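Local coordinates for protein monomethylamine methyltransferase MtmB1 (Methanosarcina barkeri, PDB 1NTH) that catalyses the transfer of the methyl group of monomethylamine to the corrinoid cofactor of its partner protein MtmC, a step in methanogenesis from methylamine, at residues Thr274-Val279 against Ile314-Ala318; Phe67-Leu71 against Tyr86-Trp92; Glu388-Thr393 against Leu454-Phe458. All coordinates share one frame. Numbering follows the deposited sequence.

Taken from the N terminus, the three contacts come in series: each loop closes before the next opens, so none nests or crosses. Interaction 2 is first, joining helices 56-73 and 88-95 across the short hairpin of strands 75-77 and 82-84. Interaction 1 then spans strand 293-300 to pair two outer helices of the TIM barrel, 271-288 and 309-325. Interaction 3 closes last, laying the C-terminal tail on helix 380-393. Interactions 1 and 2, with centres about 17 Å apart, touch directly, M69 CB packing 3.8 Å from I276 CG2; interaction 3 stands apart, its centre about 24 Å from that of interaction 1 and about 39 Å from that of interaction 2.

Interaction 1 (Thr274-Val279 against Ile314-Ala318); sequences TTIVDV and IAGWA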
# COMPACT_ATOMS: atom_id res chain seq x y z
N THR A 274 -31.75 34.65 10.29
CA THR A 274 -30.44 34.06 10.06
C THR A 274 -30.48 32.55 10.28
O THR A 274 -29.74 31.80 9.64
CB THR A 274 -29.38 34.69 10.99
OG1 THR A 274 -29.35 36.11 10.78
CG2 THR A 274 -27.99 34.13 10.69
N THR A 275 -31.36 32.09 11.17
CA THR A 275 -31.48 30.66 11.43
C THR A 275 -32.13 29.96 10.24
O THR A 275 -31.79 28.82 9.91
CB THR A 275 -32.29 30.40 12.72
OG1 THR A 275 -31.73 31.18 13.79
CG2 THR A 275 -32.22 28.92 13.11
N ILE A 276 -33.08 30.63 9.60
CA ILE A 276 -33.73 30.08 8.42
C ILE A 276 -32.65 29.85 7.36
O ILE A 276 -32.61 28.80 6.72
CB ILE A 276 -34.80 31.05 7.86
CG1 ILE A 276 -35.99 31.11 8.82
CG2 ILE A 276 -35.25 30.60 6.47
CD1 ILE A 276 -37.05 32.13 8.42
N VAL A 277 -31.77 30.83 7.20
CA VAL A 277 -30.68 30.73 6.24
C VAL A 277 -29.75 29.59 6.64
O VAL A 277 -29.30 28.82 5.79
CB VAL A 277 -29.87 32.05 6.17
CG1 VAL A 277 -28.55 31.82 5.44
CG2 VAL A 277 -30.68 33.11 5.45
N ASP A 278 -29.47 29.49 7.94
CA ASP A 278 -28.59 28.45 8.46
C ASP A 278 -29.13 27.06 8.11
O ASP A 278 -28.38 26.19 7.65
CB ASP A 278 -28.43 28.59 9.97
CG ASP A 278 -27.23 27.84 10.51
OD1 ASP A 278 -26.58 27.11 9.73
OD2 ASP A 278 -26.93 27.99 11.71
N VAL A 279 -30.42 26.84 8.34
CA VAL A 279 -31.02 25.55 8.02
C VAL A 279 -30.89 25.31 6.51
O VAL A 279 -30.55 24.22 6.07
CB VAL A 279 -32.51 25.50 8.44
CG1 VAL A 279 -33.19 24.25 7.87
CG2 VAL A 279 -32.61 25.49 9.97
N ILE A 314 -28.87 30.90 17.28
CA ILE A 314 -28.97 30.51 15.88
C ILE A 314 -28.42 29.09 15.70
O ILE A 314 -29.07 28.24 15.09
CB ILE A 314 -28.18 31.49 14.98
CG1 ILE A 314 -28.86 32.86 15.01
CG2 ILE A 314 -28.11 30.96 13.55
CD1 ILE A 314 -28.03 33.98 14.42
N ALA A 315 -27.24 28.84 16.25
CA ALA A 315 -26.62 27.52 16.13
C ALA A 315 -27.44 26.44 16.84
O ALA A 315 -27.65 25.35 16.30
CB ALA A 315 -25.20 27.55 16.70
N GLY A 316 -27.90 26.75 18.05
CA GLY A 316 -28.69 25.79 18.81
C GLY A 316 -29.97 25.37 18.11
O GLY A 316 -30.29 24.18 18.05
N TRP A 317 -30.71 26.34 17.59
CA TRP A 317 -31.95 26.04 16.90
C TRP A 317 -31.71 25.33 15.57
O TRP A 317 -32.43 24.39 15.23
CB TRP A 317 -32.77 27.32 16.66
CG TRP A 317 -33.57 27.73 17.86
CD1 TRP A 317 -33.12 28.35 18.99
CD2 TRP A 317 -34.98 27.52 18.06
NE1 TRP A 317 -34.15 28.54 19.88
CE2 TRP A 317 -35.30 28.03 19.34
CE3 TRP A 317 -35.99 26.94 17.29
CZ2 TRP A 317 -36.60 27.99 19.85
CZ3 TRP A 317 -37.29 26.89 17.80
CH2 TRP A 317 -37.58 27.41 19.07
N ALA A 318 -30.72 25.78 14.82
CA ALA A 318 -30.43 25.16 13.53
C ALA A 318 -30.04 23.69 13.71
O ALA A 318 -30.57 22.81 13.03
CB ALA A 318 -29.31 25.92 12.82
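A threonine in a helix can spend its hydroxyl on its own backbone and offer its methyl to a neighbour, and T274-V279 against I314-A318 gives two examples. T274 and T275 adopt the m rotamer, which folds each hydroxyl back along its helix to hydrogen-bond a carbonyl one turn earlier, that of G270 for T274 and of I271 for T275. Their methyls are thereby turned to packing: T274 CG2 lies 3.7 Å from I314 CD1, while T275 CG2 sits 3.9 Å from both W317 CB and A318 N. I314, in the m,t rotamer, points its CA-to-CB bond toward the 274-279 helix and extends CD1 to that T274 methyl. Even the satisfied hydroxyl is packed, T275 OG1 lying 3.5 Å from I314 CA.

The segment axes approach to 9.2 Å at a signed crossing angle of -48°, with T275 opposite I314 and V279 opposite A318, a spacing of one turn on each helix. In the TIM barrel these are successive outer helices, 271-288 and 309-325, with strand 293-300 between them in the chain; P298 of that strand touches the side chains of D278, I314 and A315.

D278, in the t rotamer, directs its carboxylate across the gap, OD2 reaching 3.3 Å from A318 CB and 3.7 Å from I314 CG2. That same oxygen lies near D296 OD2, so that two acidic side chains come close together. V279, also t, brings CG2 to 4.4 Å from A318 CB. W317, with chi1 at -82°, offers little beyond its CB: the indole leads away to stack on F47, and its NE1 bonds to the carbonyl of E50.

Interaction 2 (Phe67-Leu71 against Tyr86-Trp92); sequences FEMLL and YTEDEIW
F67-L71 is helical throughout, whereas Y86 and T87 are extended (phi/psi near -108/163 and -105/161) and helix begins at E88. The two helical pieces cross at 125°, their axes 10.7 Å apart at closest, and the backbones draw nearest at L71 and Y86, whose CA atoms are 6.0 Å apart. T87 is the N-cap of a capping box: T87 N donates to E90 OE1 at 3.0 Å, and E90 N to T87 OG1 at 3.2 Å, although the hydroxyl is less surely placed. A water bridges the backbones, donating to L70 O and L71 O and accepting from Y86 N, each at 2.8 Å.

F67 (chi1 t, chi2 107°) fills the crossing. F67 CE1 lies 3.4 Å from CG2 of I91 (m,t), whose CD1 covers one ring face; E88 CG lies at the edge, 3.8 Å from F67 CE2. The ring meets the five-membered ring of W92 (chi1 -84°, chi2 119°) obliquely, centroids 4.6 Å apart and planes at 33°, with F67 CZ 3.3 Å from W92 NE1. L70 and L71 are both t,p: L70 CD1 meets the edge of the Y86 ring (chi1 m) at Y86 CE1, 3.8 Å, and L71 CD1 lies 3.5 Å from Y86 O.

This is apolar packing of two helices joined by a beta hairpin. L70 and Y86 rest on I75 of strand 75-77, M69 faces helix 24-42, and L70, Y86 and I91 all lean on helix 271-288, where N284 bonds Y86 OH.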
# COMPACT_ATOMS: atom_id res chain seq x y z
N PHE A 67 -36.14 24.86 4.33
CA PHE A 67 -36.30 24.10 3.09
C PHE A 67 -36.86 25.03 2.02
O PHE A 67 -36.37 25.06 0.89
CB PHE A 67 -37.26 22.93 3.32
CG PHE A 67 -37.38 21.99 2.15
CD1 PHE A 67 -36.80 20.72 2.20
CD2 PHE A 67 -38.09 22.35 1.01
CE1 PHE A 67 -36.92 19.83 1.13
CE2 PHE A 67 -38.22 21.47 -0.07
CZ PHE A 67 -37.64 20.21 -0.00
N GLU A 68 -37.90 25.78 2.38
CA GLU A 68 -38.54 26.69 1.42
C GLU A 68 -37.61 27.82 1.00
O GLU A 68 -37.65 28.27 -0.15
CB GLU A 68 -39.81 27.27 2.04
CG GLU A 68 -40.77 27.87 1.02
CD GLU A 68 -42.03 28.43 1.65
OE1 GLU A 68 -42.54 27.81 2.61
OE2 GLU A 68 -42.52 29.47 1.18
N MET A 69 -36.77 28.28 1.91
CA MET A 69 -35.82 29.34 1.59
C MET A 69 -34.91 28.85 0.46
O MET A 69 -34.71 29.54 -0.53
CB MET A 69 -34.98 29.65 2.83
CG MET A 69 -33.97 30.78 2.67
SD MET A 69 -34.74 32.41 2.74
CE MET A 69 -33.38 33.44 2.23
N LEU A 70 -34.36 27.66 0.62
CA LEU A 70 -33.46 27.11 -0.39
C LEU A 70 -34.18 26.86 -1.71
O LEU A 70 -33.67 27.18 -2.78
CB LEU A 70 -32.84 25.80 0.12
CG LEU A 70 -31.77 25.18 -0.78
CD1 LEU A 70 -30.60 26.14 -0.95
CD2 LEU A 70 -31.30 23.86 -0.16
N LEU A 71 -35.38 26.28 -1.63
CA LEU A 71 -36.16 25.98 -2.82
C LEU A 71 -36.60 27.20 -3.62
O LEU A 71 -36.51 27.21 -4.85
CB LEU A 71 -37.40 25.17 -2.43
CG LEU A 71 -38.38 24.88 -3.57
CD1 LEU A 71 -37.72 23.99 -4.62
CD2 LEU A 71 -39.62 24.20 -3.01
N TYR A 86 -33.10 24.76 -7.59
CA TYR A 86 -33.29 23.34 -7.36
C TYR A 86 -34.78 23.05 -7.44
O TYR A 86 -35.60 23.97 -7.36
CB TYR A 86 -32.84 22.93 -5.95
CG TYR A 86 -31.40 23.23 -5.61
CD1 TYR A 86 -31.08 24.14 -4.61
CD2 TYR A 86 -30.36 22.57 -6.26
CE1 TYR A 86 -29.76 24.38 -4.26
CE2 TYR A 86 -29.04 22.81 -5.93
CZ TYR A 86 -28.74 23.72 -4.92
OH TYR A 86 -27.43 23.95 -4.59
N THR A 87 -35.14 21.78 -7.60
CA THR A 87 -36.55 21.40 -7.60
C THR A 87 -36.76 20.74 -6.25
O THR A 87 -35.79 20.32 -5.60
CB THR A 87 -36.90 20.39 -8.71
OG1 THR A 87 -36.23 19.15 -8.45
CG2 THR A 87 -36.49 20.92 -10.08
N GLU A 88 -38.00 20.64 -5.81
CA GLU A 88 -38.31 20.03 -4.53
C GLU A 88 -37.84 18.59 -4.46
O GLU A 88 -37.29 18.15 -3.45
CB GLU A 88 -39.82 20.08 -4.27
CG GLU A 88 -40.20 19.73 -2.84
CD GLU A 88 -41.69 19.75 -2.62
OE1 GLU A 88 -42.36 20.63 -3.20
OE2 GLU A 88 -42.20 18.91 -1.85
N ASP A 89 -38.04 17.84 -5.54
CA ASP A 89 -37.63 16.45 -5.57
C ASP A 89 -36.12 16.28 -5.49
O ASP A 89 -35.64 15.30 -4.93
CB ASP A 89 -38.17 15.76 -6.83
CG ASP A 89 -39.68 15.63 -6.82
OD1 ASP A 89 -40.24 15.34 -5.74
OD2 ASP A 89 -40.30 15.80 -7.89
N GLU A 90 -35.38 17.22 -6.06
CA GLU A 90 -33.92 17.14 -6.01
C GLU A 90 -33.44 17.37 -4.59
O GLU A 90 -32.51 16.70 -4.13
CB GLU A 90 -33.28 18.18 -6.94
CG GLU A 90 -33.60 17.96 -8.41
CD GLU A 90 -33.06 19.06 -9.31
OE1 GLU A 90 -32.86 20.19 -8.82
OE2 GLU A 90 -32.85 18.79 -10.51
N ILE A 91 -34.06 18.31 -3.89
CA ILE A 91 -33.67 18.58 -2.51
C ILE A 91 -33.95 17.38 -1.62
O ILE A 91 -33.12 17.02 -0.78
CB ILE A 91 -34.39 19.83 -1.96
CG1 ILE A 91 -34.03 21.05 -2.81
CG2 ILE A 91 -33.97 20.07 -0.51
CD1 ILE A 91 -34.72 22.34 -2.37
N TRP A 92 -35.11 16.75 -1.79
CA TRP A 92 -35.44 15.59 -0.97
C TRP A 92 -34.53 14.40 -1.25
O TRP A 92 -34.19 13.65 -0.34
CB TRP A 92 -36.91 15.19 -1.17
CG TRP A 92 -37.83 15.99 -0.30
CD1 TRP A 92 -38.83 16.83 -0.71
CD2 TRP A 92 -37.81 16.05 1.13
NE1 TRP A 92 -39.43 17.41 0.38
CE2 TRP A 92 -38.83 16.95 1.52
CE3 TRP A 92 -37.03 15.43 2.12
CZ2 TRP A 92 -39.09 17.25 2.86
CZ3 TRP A 92 -37.29 15.73 3.46
CH2 TRP A 92 -38.31 16.63 3.81
O HOH W 1 -33.90 26.46 -5.50

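Interaction 3 (Glu388-Thr393 against Leu454-Phe458); sequences EVARAT and LGLVF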
# COMPACT_ATOMS: atom_id res chain seq x y z
N GLU A 388 -13.73 19.32 27.89
CA GLU A 388 -14.22 19.02 29.24
C GLU A 388 -15.66 19.48 29.42
O GLU A 388 -16.48 18.80 30.04
CB GLU A 388 -13.34 19.69 30.30
CG GLU A 388 -12.02 18.99 30.54
CD GLU A 388 -11.57 19.08 31.98
OE1 GLU A 388 -11.05 20.14 32.39
OE2 GLU A 388 -11.77 18.09 32.72
N VAL A 389 -15.97 20.65 28.86
CA VAL A 389 -17.31 21.20 28.96
C VAL A 389 -18.29 20.34 28.17
O VAL A 389 -19.44 20.16 28.59
CB VAL A 389 -17.34 22.66 28.45
CG1 VAL A 389 -18.78 23.15 28.36
CG2 VAL A 389 -16.54 23.55 29.40
N ALA A 390 -17.85 19.80 27.04
CA ALA A 390 -18.72 18.95 26.24
C ALA A 390 -19.07 17.69 27.04
O ALA A 390 -20.22 17.25 27.03
CB ALA A 390 -18.02 18.56 24.93
N ARG A 391 -18.09 17.13 27.73
CA ARG A 391 -18.32 15.94 28.54
C ARG A 391 -19.33 16.25 29.64
O ARG A 391 -20.25 15.48 29.89
CB ARG A 391 -17.02 15.45 29.17
CG ARG A 391 -17.19 14.19 30.00
CD ARG A 391 -15.92 13.81 30.76
NE ARG A 391 -15.59 14.79 31.79
CZ ARG A 391 -14.54 15.60 31.74
NH1 ARG A 391 -13.72 15.57 30.71
NH2 ARG A 391 -14.32 16.46 32.74
N ALA A 392 -19.14 17.40 30.30
CA ALA A 392 -20.03 17.81 31.38
C ALA A 392 -21.46 18.08 30.91
O ALA A 392 -22.42 17.81 31.64
CB ALA A 392 -19.46 19.06 32.05
N THR A 393 -21.60 18.61 29.70
CA THR A 393 -22.91 18.94 29.14
C THR A 393 -23.69 17.74 28.61
O THR A 393 -24.92 17.71 28.68
CB THR A 393 -22.76 19.96 28.00
OG1 THR A 393 -22.08 21.13 28.49
CG2 THR A 393 -24.12 20.37 27.45
N LEU A 454 -22.15 27.42 38.33
CA LEU A 454 -23.36 27.59 37.53
C LEU A 454 -24.15 26.29 37.43
O LEU A 454 -25.31 26.29 37.01
CB LEU A 454 -23.01 28.09 36.12
CG LEU A 454 -22.47 29.52 36.03
CD1 LEU A 454 -22.19 29.87 34.58
CD2 LEU A 454 -23.50 30.49 36.62
N GLY A 455 -23.53 25.17 37.80
CA GLY A 455 -24.23 23.90 37.75
C GLY A 455 -23.57 22.79 36.95
O GLY A 455 -24.04 21.65 36.99
N LEU A 456 -22.50 23.09 36.23
CA LEU A 456 -21.83 22.06 35.45
C LEU A 456 -21.07 21.10 36.36
O LEU A 456 -20.43 21.52 37.32
CB LEU A 456 -20.85 22.67 34.45
CG LEU A 456 -21.41 23.24 33.14
CD1 LEU A 456 -20.26 23.62 32.22
CD2 LEU A 456 -22.30 22.19 32.47
N VAL A 457 -21.15 19.81 36.05
CA VAL A 457 -20.45 18.79 36.83
C VAL A 457 -19.43 18.12 35.92
O VAL A 457 -19.79 17.41 34.98
CB VAL A 457 -21.43 17.73 37.37
CG1 VAL A 457 -20.67 16.71 38.21
CG2 VAL A 457 -22.51 18.40 38.20
N PHE A 458 -18.15 18.35 36.20
CA PHE A 458 -17.06 17.79 35.42
C PHE A 458 -16.67 16.38 35.82
O PHE A 458 -15.95 15.72 35.03
CB PHE A 458 -15.84 18.72 35.51
CG PHE A 458 -16.03 20.02 34.80
CD1 PHE A 458 -15.95 20.09 33.41
CD2 PHE A 458 -16.32 21.18 35.51
CE1 PHE A 458 -16.16 21.29 32.74
CE2 PHE A 458 -16.54 22.39 34.85
CZ PHE A 458 -16.45 22.45 33.47
OXT PHE A 458 -17.06 15.94 36.92
O HOH W 2 -23.20 18.77 34.20
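A chain terminus brings polar atoms that the fold must accommodate, and here an oxygen of the F458 carboxylate accepts from an arginine. R391 NH2 donates to F458 O at 2.9 Å, supported by a weak bond from R391 NE to F458 O at 3.4 Å. The same NH2 also forms a salt bridge with E388 one turn back, 3.0 Å from R391 NH2 to E388 OE2, while NH1 pairs with E152. E388 in turn has further partners in helix 438-454: R448 at OE2 and the hydroxyl of Y444 at OE1.

The backbone near the helix end is served too. A water donates to A392 O at 2.8 Å and accepts from V457 N at 3.0 Å, while T393 OG1 donates to V389 O at 2.8 Å. The tail leaves helix 438-454 by a Schellman motif whose G455 has positive phi, and then runs over helix 380-393 of the TIM barrel. Apolar contacts fill the space between: F458 CD1 lies 3.9 Å from A392 CB, and L456 CD1 and CD2 lie 4.2 Å from V389 CG1 and A392 CB respectively. Separately, E388 O approaches the ring edge, 3.6 Å from F458 CD1.

R391 also packs on N96 of a second subunit. F458 O, part of the C-terminal carboxylate, takes both bonds from R391, so one guanidinium is shared between the chain end and salt bridges to E388 and E152.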